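Local coordinates for type III secretion system effector protein ExoU (Pseudomonas fluorescens, PDB 4QMK) that is a type III effector with a patatin-like phospholipase domain that probably hydrolyses host membrane phospholipids and binds phosphatidylinositol 4,5-bisphosphate at the plasma membrane, at residues E518-P530 with K555-R567. Numbering follows the deposited sequence.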
# COMPACT_ATOMS: atom_id res chain seq x y z
N GLU A 518 -29.04 -22.85 21.87
CA GLU A 518 -27.68 -23.21 21.42
C GLU A 518 -27.56 -23.15 19.89
O GLU A 518 -26.51 -22.79 19.37
CB GLU A 518 -27.29 -24.66 21.80
CG GLU A 518 -27.06 -25.04 23.26
CD GLU A 518 -27.31 -26.56 23.51
OE1 GLU A 518 -27.19 -27.35 22.53
OE2 GLU A 518 -27.61 -26.98 24.67
N ASP A 519 -28.61 -23.56 19.17
CA ASP A 519 -28.56 -23.61 17.70
C ASP A 519 -28.43 -22.23 17.11
O ASP A 519 -27.81 -22.07 16.05
CB ASP A 519 -29.84 -24.24 17.13
CG ASP A 519 -29.89 -25.70 17.34
OD1 ASP A 519 -28.87 -26.22 17.77
OD2 ASP A 519 -30.96 -26.33 17.09
N ILE A 520 -29.06 -21.25 17.78
CA ILE A 520 -28.99 -19.88 17.32
C ILE A 520 -27.50 -19.43 17.42
O ILE A 520 -26.91 -18.98 16.43
CB ILE A 520 -29.85 -18.95 18.20
CG1 ILE A 520 -31.33 -19.33 18.21
CG2 ILE A 520 -29.71 -17.49 17.77
CD1 ILE A 520 -32.06 -19.04 16.91
N GLU A 521 -26.88 -19.62 18.59
CA GLU A 521 -25.48 -19.24 18.78
C GLU A 521 -24.61 -19.94 17.77
O GLU A 521 -23.64 -19.38 17.25
CB GLU A 521 -24.90 -19.68 20.14
CG GLU A 521 -25.64 -19.40 21.42
CD GLU A 521 -24.85 -20.00 22.62
OE1 GLU A 521 -25.29 -21.04 23.20
OE2 GLU A 521 -23.74 -19.46 22.93
N TRP A 522 -24.90 -21.21 17.55
CA TRP A 522 -24.09 -22.02 16.65
C TRP A 522 -24.12 -21.49 15.21
O TRP A 522 -23.06 -21.26 14.59
CB TRP A 522 -24.53 -23.43 16.73
CG TRP A 522 -23.70 -24.39 15.98
CD1 TRP A 522 -22.70 -25.15 16.48
CD2 TRP A 522 -23.88 -24.81 14.62
NE1 TRP A 522 -22.20 -26.00 15.50
CE2 TRP A 522 -22.92 -25.78 14.35
CE3 TRP A 522 -24.81 -24.47 13.62
CZ2 TRP A 522 -22.85 -26.41 13.15
CZ3 TRP A 522 -24.69 -25.09 12.36
CH2 TRP A 522 -23.74 -26.02 12.15
N LEU A 523 -25.30 -21.21 14.70
CA LEU A 523 -25.45 -20.70 13.35
C LEU A 523 -24.78 -19.38 13.26
O LEU A 523 -24.23 -19.03 12.21
CB LEU A 523 -26.93 -20.54 13.00
CG LEU A 523 -27.66 -21.87 12.92
CD1 LEU A 523 -29.11 -21.64 13.17
CD2 LEU A 523 -27.40 -22.54 11.57
N GLY A 524 -24.88 -18.60 14.34
CA GLY A 524 -24.22 -17.30 14.36
C GLY A 524 -22.70 -17.40 14.21
O GLY A 524 -22.07 -16.56 13.58
N LYS A 525 -22.11 -18.45 14.79
CA LYS A 525 -20.69 -18.71 14.60
C LYS A 525 -20.44 -19.02 13.17
O LYS A 525 -19.43 -18.62 12.63
CB LYS A 525 -20.16 -19.92 15.38
CG LYS A 525 -20.44 -20.06 16.86
CD LYS A 525 -19.78 -19.02 17.66
CE LYS A 525 -20.19 -19.16 19.12
NZ LYS A 525 -19.61 -20.38 19.70
N ARG A 526 -21.30 -19.81 12.54
CA ARG A 526 -21.04 -20.24 11.11
C ARG A 526 -21.05 -19.07 10.19
O ARG A 526 -20.30 -19.03 9.22
CB ARG A 526 -22.03 -21.27 10.62
CG ARG A 526 -22.04 -22.59 11.40
CD ARG A 526 -20.72 -23.34 11.50
NE ARG A 526 -19.56 -22.72 12.21
CZ ARG A 526 -19.32 -22.73 13.52
NH1 ARG A 526 -18.17 -22.21 13.97
NH2 ARG A 526 -20.20 -23.24 14.39
N LEU A 527 -21.85 -18.08 10.54
CA LEU A 527 -21.85 -16.83 9.80
C LEU A 527 -20.53 -16.09 9.93
O LEU A 527 -20.33 -15.15 9.14
CB LEU A 527 -23.00 -15.90 10.22
CG LEU A 527 -24.27 -16.10 9.45
CD1 LEU A 527 -24.76 -17.51 9.60
CD2 LEU A 527 -25.34 -15.18 9.96
N ASN A 528 -19.70 -16.42 10.94
CA ASN A 528 -18.38 -15.78 11.12
C ASN A 528 -17.23 -16.60 10.49
O ASN A 528 -16.06 -16.36 10.76
CB ASN A 528 -18.02 -15.48 12.59
CG ASN A 528 -18.78 -14.29 13.17
OD1 ASN A 528 -18.26 -13.18 13.23
ND2 ASN A 528 -19.98 -14.53 13.66
N ALA A 529 -17.57 -17.58 9.66
CA ALA A 529 -16.54 -18.45 8.99
C ALA A 529 -15.49 -17.54 8.43
O ALA A 529 -15.79 -16.58 7.77
CB ALA A 529 -17.17 -19.28 7.90
N PRO A 530 -14.24 -17.80 8.72
CA PRO A 530 -13.19 -16.85 8.33
C PRO A 530 -13.11 -16.28 6.90
O PRO A 530 -13.11 -15.05 6.74
CB PRO A 530 -11.92 -17.60 8.69
CG PRO A 530 -12.31 -18.32 9.93
CD PRO A 530 -13.76 -18.70 9.78
N LYS A 555 -32.65 -13.27 14.69
CA LYS A 555 -31.96 -13.69 15.89
C LYS A 555 -30.60 -14.26 15.62
O LYS A 555 -29.68 -14.12 16.44
CB LYS A 555 -32.80 -14.66 16.68
CG LYS A 555 -34.02 -13.97 17.22
CD LYS A 555 -34.60 -14.67 18.42
CE LYS A 555 -35.59 -13.72 19.08
NZ LYS A 555 -36.35 -14.44 20.14
N VAL A 556 -30.44 -14.89 14.47
CA VAL A 556 -29.14 -15.44 14.13
C VAL A 556 -28.18 -14.32 13.79
O VAL A 556 -27.00 -14.41 14.12
CB VAL A 556 -29.23 -16.41 12.96
CG1 VAL A 556 -27.85 -16.75 12.44
CG2 VAL A 556 -29.92 -17.66 13.40
N LEU A 557 -28.67 -13.27 13.15
CA LEU A 557 -27.81 -12.18 12.76
C LEU A 557 -27.32 -11.41 13.97
O LEU A 557 -26.15 -11.15 14.10
CB LEU A 557 -28.51 -11.27 11.80
CG LEU A 557 -27.63 -10.13 11.24
CD1 LEU A 557 -26.37 -10.66 10.60
CD2 LEU A 557 -28.43 -9.29 10.26
N THR A 558 -28.23 -11.04 14.85
CA THR A 558 -27.87 -10.34 16.06
C THR A 558 -26.77 -11.11 16.78
O THR A 558 -25.85 -10.53 17.35
CB THR A 558 -29.08 -10.27 17.00
OG1 THR A 558 -30.14 -9.62 16.30
CG2 THR A 558 -28.80 -9.53 18.28
N SER A 559 -26.91 -12.43 16.79
CA SER A 559 -26.00 -13.30 17.50
C SER A 559 -24.65 -13.33 16.85
O SER A 559 -23.62 -13.28 17.55
CB SER A 559 -26.54 -14.69 17.53
OG SER A 559 -25.84 -15.50 18.42
N ALA A 560 -24.66 -13.41 15.52
CA ALA A 560 -23.45 -13.49 14.75
C ALA A 560 -22.70 -12.18 14.86
O ALA A 560 -21.48 -12.18 14.92
CB ALA A 560 -23.80 -13.75 13.31
N VAL A 561 -23.45 -11.07 14.97
CA VAL A 561 -22.87 -9.73 15.11
C VAL A 561 -22.16 -9.60 16.45
O VAL A 561 -21.08 -9.02 16.51
CB VAL A 561 -23.94 -8.64 14.97
CG1 VAL A 561 -23.50 -7.28 15.49
CG2 VAL A 561 -24.35 -8.53 13.52
N ALA A 562 -22.81 -10.07 17.52
CA ALA A 562 -22.20 -10.10 18.84
C ALA A 562 -20.94 -11.02 18.84
O ALA A 562 -19.93 -10.72 19.45
CB ALA A 562 -23.20 -10.56 19.88
N GLU A 563 -21.01 -12.13 18.12
CA GLU A 563 -19.85 -13.02 17.99
C GLU A 563 -18.70 -12.34 17.21
O GLU A 563 -17.54 -12.51 17.55
CB GLU A 563 -20.26 -14.28 17.29
CG GLU A 563 -19.16 -15.29 17.07
CD GLU A 563 -18.48 -15.81 18.31
OE1 GLU A 563 -17.30 -16.23 18.15
OE2 GLU A 563 -19.07 -15.81 19.39
N MET A 564 -19.06 -11.53 16.22
CA MET A 564 -18.08 -10.83 15.45
C MET A 564 -17.31 -9.85 16.30
O MET A 564 -16.08 -9.76 16.20
CB MET A 564 -18.71 -10.06 14.30
CG MET A 564 -17.69 -9.46 13.34
SD MET A 564 -18.39 -8.26 12.18
CE MET A 564 -19.04 -7.11 13.40
N GLN A 565 -18.05 -9.10 17.12
CA GLN A 565 -17.48 -8.09 17.98
C GLN A 565 -16.62 -8.76 19.06
O GLN A 565 -15.53 -8.30 19.38
CB GLN A 565 -18.60 -7.18 18.50
CG GLN A 565 -19.13 -6.28 17.37
CD GLN A 565 -20.49 -5.57 17.62
OE1 GLN A 565 -21.26 -5.91 18.53
NE2 GLN A 565 -20.81 -4.60 16.73
N LYS A 566 -17.06 -9.91 19.54
CA LYS A 566 -16.28 -10.69 20.49
C LYS A 566 -14.91 -11.08 19.89
O LYS A 566 -13.89 -10.94 20.53
CB LYS A 566 -17.07 -11.91 20.93
CG LYS A 566 -16.39 -12.88 21.89
CD LYS A 566 -17.42 -13.88 22.42
CE LYS A 566 -16.79 -14.98 23.27
NZ LYS A 566 -15.86 -15.81 22.46
N ARG A 567 -14.91 -11.57 18.65
CA ARG A 567 -13.68 -11.96 17.97
C ARG A 567 -12.76 -10.79 17.71
O ARG A 567 -11.52 -10.93 17.85
CB ARG A 567 -13.98 -12.65 16.67
CG ARG A 567 -14.36 -14.09 16.91
CD ARG A 567 -14.67 -14.90 15.64
NE ARG A 567 -15.47 -16.07 16.04
CZ ARG A 567 -15.74 -17.09 15.25
NH1 ARG A 567 -15.31 -17.10 14.00
NH2 ARG A 567 -16.46 -18.08 15.71
O HOH W 1 -23.49 -16.69 17.48
O HOH W 2 -16.99 -19.22 13.23
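N528 and A560 are joined by the one direct hydrogen bond between these two segments. Helices 518-526 and 555-567 cross at -60°, and at G524, where no side chain intervenes, they come close enough for A560 CB to lie 3.3 Å from G524 O.

N528 sits in the turn that follows the first helix, and its side chain leads into the second. Its CB lies over one face of the R567 guanidinium, off toward the rim, 3.5 Å from NH1. CG turns beside the backbone N (chi1 -75°), which directs the amide at helix 555-567. There OD1 rests against CA and CB of M564, 3.2 Å from M564 CA, while ND2 donates twice, nearly in the amide plane: almost straight to A560 O (3.1 Å, 176°) and back to G524 O at 2.9 Å. A560 O also receives the helical N-H of M564, from the opposite face of its carbonyl plane.

R567 stretches back along its own helix to form a salt bridge through NE with E563 OE1 (2.8 Å), using the anti lone pair of that oxygen. The aliphatic part of K525 crosses this pair, CD packing 3.5 Å from E563 CD. A water links R567 NH2 to K525 O, and another joins E521 O to S559 OG. Toward the start of the second helix the contact turns apolar: V556 CG1 meets L523 CB and L527 CD2. L539 of helix 533-544 touches both N528 and A560.

Two acceptors, one on each segment, thus hold the buried N528 amide and fix its rotation, tying the turn to the neighbouring helix, while the E563 carboxylate probably offsets the positive charge of R567 and K525.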